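Local coordinates for protein fasciclin I (Drosophila melanogaster, PDB 1O70) that serves as a neural cell adhesion molecule, of which this chain holds the third and fourth FAS1 domains, at residues H80-R85 and T109-N114; T49-S54 and H152-P157. All coordinates share one frame; numbering follows the deposited sequence.

In the fold
Both contacts lie in the third FAS1 domain. From the N terminus, the chain first reaches strand 48-53, the first half of interaction 2. Helices lead on to 80-85, whose short strand 81-82 pairs antiparallel with strand 48-53 at one end of the seven-stranded sheet. Interaction 1 then closes a short loop, when 109-114 packs against 80-85. Three more strands follow before 152-157 returns to 49-54 and closes the longer loop, which holds the whole of interaction 1. The contacts therefore nest and do not cross. They meet at the backbone bond from Ile82 to Thr49, and where His80 touches Pro53, Val153 and Leu154.

Interaction 1: H80-R85 and T109-N114; sequences HIIKDR and TFLYFN. With NAG (2-acetamido-2-deoxy-beta-D-glucopyranose), chain B; NAG (2-acetamido-2-deoxy-beta-D-glucopyranose), chain C.
Ile82 and Leu111 have the closest CA atoms of the two segments, 8.6 Å apart, and no hydrogen bond joins the segments. They belong to well-separated strands of the mixed seven-stranded FAS1 sheet and meet through side chains in the domain interior. Strand 81-82 is an outermost strand, paired with strand 48-53. Strand 110-116 is second from the other end. After Ile82 the chain bends in an inverse gamma turn centred on Lys83, with Asp84 N bonded to Ile82 O at 2.6 Å.

Ile82 carries the contact from its side, and all three touching residues are buried. Its CG1 lies opposite the carbonyl carbon (chi1 -61°), and this branch reaches Leu111 and Phe113 of strand 110-116. Ile82 CG1 lies 4.2 Å from Leu111 CD1. Ile82 CD1 meets Phe113 CZ at 3.9 Å. It comes at the edge of the Phe113 ring, near the ring plane, and not over a face. The two side chains approach from opposite directions. Leu51 and Val126 extend this apolar cluster around Leu111.

Strand alternation turns Phe110 and Tyr112 the other way, toward the second domain of the pair. There Phe110 touches Pro291 and Tyr112 touches Arg290. The glycan of this entry also lies on this side. Its first sugar places the acetamide methyl C8 obliquely by the Tyr112 ring, 3.7 Å from Tyr112 CE1. Asn114 extends its amide with CG anti to the backbone N (chi1 179°). Asn114 ND2 donates a nearly straight hydrogen bond (168°) to O6 of the second sugar, at 3.0 Å.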
# COMPACT_ATOMS: atom_id res chain seq x y z
N HIS A 80 7.22 5.07 10.45
CA HIS A 80 8.53 4.42 10.46
C HIS A 80 8.78 3.87 11.87
O HIS A 80 9.83 3.29 12.13
CB HIS A 80 9.66 5.40 10.14
CG HIS A 80 9.79 5.74 8.69
ND1 HIS A 80 9.04 6.72 8.08
CD2 HIS A 80 10.61 5.25 7.73
CE1 HIS A 80 9.41 6.83 6.81
NE2 HIS A 80 10.36 5.95 6.57
N ILE A 81 7.81 4.06 12.76
CA ILE A 81 7.94 3.61 14.15
C ILE A 81 6.98 2.47 14.54
O ILE A 81 5.80 2.69 14.83
CB ILE A 81 7.72 4.78 15.14
CG1 ILE A 81 8.63 5.96 14.78
CG2 ILE A 81 8.02 4.33 16.55
CD1 ILE A 81 8.29 7.23 15.54
N ILE A 82 7.53 1.26 14.59
CA ILE A 82 6.78 0.06 14.94
C ILE A 82 6.61 -0.15 16.45
O ILE A 82 7.58 -0.29 17.19
CB ILE A 82 7.48 -1.17 14.36
CG1 ILE A 82 7.53 -1.06 12.83
CG2 ILE A 82 6.77 -2.43 14.81
CD1 ILE A 82 8.57 -1.91 12.19
N LYS A 83 5.36 -0.20 16.89
CA LYS A 83 5.06 -0.40 18.30
C LYS A 83 5.31 -1.86 18.70
O LYS A 83 4.39 -2.57 19.10
CB LYS A 83 3.61 -0.00 18.58
CG LYS A 83 3.34 1.48 18.35
CD LYS A 83 1.94 1.76 17.84
CE LYS A 83 0.88 1.41 18.87
NZ LYS A 83 -0.50 1.56 18.30
N ASP A 84 6.57 -2.29 18.60
CA ASP A 84 6.93 -3.67 18.93
C ASP A 84 8.44 -3.91 18.79
O ASP A 84 9.16 -3.09 18.23
CB ASP A 84 6.13 -4.62 18.02
CG ASP A 84 6.49 -6.08 18.22
OD1 ASP A 84 6.79 -6.50 19.36
OD2 ASP A 84 6.45 -6.83 17.21
N ARG A 85 8.92 -5.02 19.34
CA ARG A 85 10.33 -5.37 19.27
C ARG A 85 10.49 -6.33 18.08
O ARG A 85 10.17 -7.51 18.20
CB ARG A 85 10.75 -6.07 20.55
CG ARG A 85 12.19 -6.56 20.53
CD ARG A 85 12.41 -7.60 21.62
NE ARG A 85 12.08 -7.05 22.92
CZ ARG A 85 12.80 -6.12 23.53
NH1 ARG A 85 13.90 -5.66 22.94
NH2 ARG A 85 12.43 -5.64 24.72
N THR A 109 -1.68 3.71 9.25
CA THR A 109 -0.69 3.07 8.39
C THR A 109 -0.05 1.85 9.03
O THR A 109 0.49 1.94 10.13
CB THR A 109 0.46 4.02 8.08
OG1 THR A 109 -0.06 5.28 7.65
CG2 THR A 109 1.38 3.42 7.02
N PHE A 110 -0.11 0.71 8.36
CA PHE A 110 0.57 -0.46 8.90
C PHE A 110 1.59 -0.88 7.84
O PHE A 110 1.56 -0.39 6.71
CB PHE A 110 -0.42 -1.58 9.25
CG PHE A 110 -1.16 -2.14 8.08
CD1 PHE A 110 -0.51 -2.98 7.18
CD2 PHE A 110 -2.51 -1.86 7.89
CE1 PHE A 110 -1.19 -3.54 6.10
CE2 PHE A 110 -3.21 -2.41 6.81
CZ PHE A 110 -2.54 -3.26 5.91
N LEU A 111 2.52 -1.75 8.21
CA LEU A 111 3.54 -2.20 7.28
C LEU A 111 3.57 -3.72 7.30
O LEU A 111 2.83 -4.35 8.06
CB LEU A 111 4.92 -1.73 7.74
CG LEU A 111 5.06 -0.34 8.35
CD1 LEU A 111 6.47 -0.13 8.90
CD2 LEU A 111 4.73 0.70 7.28
N TYR A 112 4.42 -4.29 6.47
CA TYR A 112 4.59 -5.73 6.46
C TYR A 112 5.88 -5.96 5.71
O TYR A 112 6.30 -5.10 4.93
CB TYR A 112 3.38 -6.47 5.84
CG TYR A 112 3.11 -6.21 4.40
CD1 TYR A 112 3.74 -6.96 3.40
CD2 TYR A 112 2.21 -5.21 4.02
CE1 TYR A 112 3.50 -6.72 2.06
CE2 TYR A 112 1.96 -4.95 2.69
CZ TYR A 112 2.60 -5.71 1.71
OH TYR A 112 2.33 -5.50 0.38
N PHE A 113 6.54 -7.08 5.98
CA PHE A 113 7.81 -7.37 5.36
C PHE A 113 7.80 -8.62 4.49
O PHE A 113 6.89 -9.44 4.55
CB PHE A 113 8.90 -7.55 6.43
CG PHE A 113 9.00 -6.42 7.41
CD1 PHE A 113 8.03 -6.24 8.39
CD2 PHE A 113 10.06 -5.52 7.34
CE1 PHE A 113 8.12 -5.18 9.29
CE2 PHE A 113 10.15 -4.46 8.24
CZ PHE A 113 9.17 -4.29 9.21
N ASN A 114 8.85 -8.73 3.68
CA ASN A 114 9.04 -9.89 2.84
C ASN A 114 10.50 -10.28 3.03
O ASN A 114 11.39 -9.44 2.91
CB ASN A 114 8.80 -9.56 1.37
CG ASN A 114 9.03 -10.76 0.48
OD1 ASN A 114 8.41 -11.81 0.67
ND2 ASN A 114 9.92 -10.63 -0.50
C1 NAG B . 9.33 -5.02 -2.78
C2 NAG B . 8.62 -6.30 -2.36
C3 NAG B . 9.51 -7.49 -2.72
C4 NAG B . 9.88 -7.47 -4.22
C5 NAG B . 10.47 -6.09 -4.57
C6 NAG B . 10.77 -5.90 -6.04
C7 NAG B . 7.15 -6.32 -0.45
C8 NAG B . 7.00 -6.36 1.07
N2 NAG B . 8.39 -6.29 -0.93
O3 NAG B . 8.86 -8.71 -2.38
O4 NAG B . 10.86 -8.48 -4.48
O5 NAG B . 9.57 -5.03 -4.18
O6 NAG B . 9.64 -6.21 -6.83
O7 NAG B . 6.16 -6.31 -1.17
C1 NAG C . 10.43 -9.67 -5.03
C2 NAG C . 11.58 -10.34 -5.74
C3 NAG C . 11.09 -11.63 -6.38
C4 NAG C . 10.46 -12.52 -5.29
C5 NAG C . 9.40 -11.75 -4.48
C6 NAG C . 8.97 -12.56 -3.26
C7 NAG C . 13.37 -9.00 -6.66
C8 NAG C . 14.21 -9.03 -7.93
N2 NAG C . 12.12 -9.45 -6.76
O3 NAG C . 12.18 -12.29 -7.00
O4 NAG C . 9.89 -13.70 -5.84
O5 NAG C . 9.93 -10.51 -3.98
O6 NAG C . 10.10 -12.93 -2.49
O7 NAG C . 13.84 -8.59 -5.61

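Interaction 2: T49-S54 and H152-P157; sequences TILAPS and HVLGVP
Leu51 and Pro53 point from strand 48-53 of the FAS1 sheet toward the loop that follows strand 145-150. Pro53 and Val153 have the closest CA atoms, 5.5 Å apart. The segments share no hydrogen bond, and the contact is buried apolar packing.

Two apolar pairs make it. The Pro53 ring meets the Val153 side chain at about a right angle: Pro53 CB lies 3.8 Å from Val153 CG2, and Pro53 CG is 4.1 Å from the same methyl. That methyl stands opposite the carbonyl carbon of Val153, while CG1 is anti to the backbone N (chi1 -174°). The second pair joins methyl to methyl, with Leu51 CD1 3.9 Å from Leu154 CD1. His80 packs against Pro53, Val153 and Leu154, and Ile76 and Met79 of helix 70-79 border the loop.

The backbone sets the loop shape. Val153 to Val156 form a type II beta turn, and Gly155 takes the positive phi (75°) of its third position.

Aromatic and polar side chains act at the segment ends. His152 stacks its ring with Tyr158. At the strand end, Ser54 is the N-cap of helix 55-60, its OG bonded to Ala57 N.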
# COMPACT_ATOMS: atom_id res chain seq x y z
N THR A 49 10.46 -0.43 17.47
CA THR A 49 11.41 -0.71 16.40
C THR A 49 11.28 0.40 15.37
O THR A 49 10.19 0.70 14.88
CB THR A 49 11.14 -2.08 15.73
OG1 THR A 49 11.35 -3.11 16.69
CG2 THR A 49 12.09 -2.30 14.56
N ILE A 50 12.41 1.02 15.07
CA ILE A 50 12.45 2.13 14.15
C ILE A 50 13.05 1.74 12.81
O ILE A 50 14.07 1.05 12.75
CB ILE A 50 13.28 3.28 14.74
CG1 ILE A 50 12.65 3.73 16.06
CG2 ILE A 50 13.40 4.43 13.74
CD1 ILE A 50 13.42 4.82 16.79
N LEU A 51 12.41 2.18 11.73
CA LEU A 51 12.92 1.93 10.38
C LEU A 51 13.47 3.28 9.99
O LEU A 51 12.72 4.17 9.60
CB LEU A 51 11.79 1.52 9.42
CG LEU A 51 11.01 0.24 9.76
CD1 LEU A 51 10.14 -0.14 8.57
CD2 LEU A 51 11.97 -0.91 10.08
N ALA A 52 14.79 3.44 10.11
CA ALA A 52 15.42 4.71 9.79
C ALA A 52 15.92 4.76 8.36
O ALA A 52 16.79 3.98 7.96
CB ALA A 52 16.57 4.97 10.75
N PRO A 53 15.36 5.67 7.55
CA PRO A 53 15.78 5.81 6.15
C PRO A 53 17.24 6.23 6.12
O PRO A 53 17.68 7.02 6.97
CB PRO A 53 14.88 6.92 5.62
CG PRO A 53 13.67 6.83 6.48
CD PRO A 53 14.22 6.55 7.85
N SER A 54 18.00 5.73 5.15
CA SER A 54 19.40 6.10 5.00
C SER A 54 19.45 7.58 4.67
O SER A 54 18.44 8.15 4.25
CB SER A 54 20.05 5.33 3.86
OG SER A 54 19.49 5.75 2.63
N HIS A 152 14.55 3.82 1.28
CA HIS A 152 13.53 4.75 0.82
C HIS A 152 12.77 5.20 2.03
O HIS A 152 12.73 4.50 3.04
CB HIS A 152 12.54 4.11 -0.15
CG HIS A 152 13.08 3.93 -1.53
ND1 HIS A 152 13.69 2.77 -1.94
CD2 HIS A 152 13.13 4.78 -2.58
CE1 HIS A 152 14.08 2.90 -3.19
NE2 HIS A 152 13.76 4.11 -3.61
N VAL A 153 12.19 6.39 1.93
CA VAL A 153 11.42 6.94 3.02
C VAL A 153 9.97 6.52 2.83
O VAL A 153 9.34 6.83 1.82
CB VAL A 153 11.51 8.47 3.02
CG1 VAL A 153 10.82 9.03 4.24
CG2 VAL A 153 12.98 8.91 2.98
N LEU A 154 9.44 5.78 3.80
CA LEU A 154 8.07 5.32 3.71
C LEU A 154 7.13 6.52 3.70
O LEU A 154 7.50 7.62 4.15
CB LEU A 154 7.73 4.39 4.89
CG LEU A 154 8.60 3.14 5.04
CD1 LEU A 154 8.14 2.34 6.26
CD2 LEU A 154 8.51 2.29 3.79
N GLY A 155 5.92 6.33 3.18
CA GLY A 155 4.95 7.41 3.14
C GLY A 155 5.19 8.48 2.10
O GLY A 155 4.48 9.48 2.08
N VAL A 156 6.18 8.28 1.24
CA VAL A 156 6.50 9.23 0.17
C VAL A 156 6.70 8.43 -1.12
O VAL A 156 7.82 8.06 -1.48
CB VAL A 156 7.78 10.03 0.48
CG1 VAL A 156 8.09 10.98 -0.67
CG2 VAL A 156 7.62 10.81 1.77
N PRO A 157 5.60 8.16 -1.85
CA PRO A 157 5.64 7.38 -3.09
C PRO A 157 6.65 7.86 -4.10
O PRO A 157 6.82 9.06 -4.31
CB PRO A 157 4.21 7.50 -3.62
CG PRO A 157 3.39 7.73 -2.38
CD PRO A 157 4.25 8.71 -1.62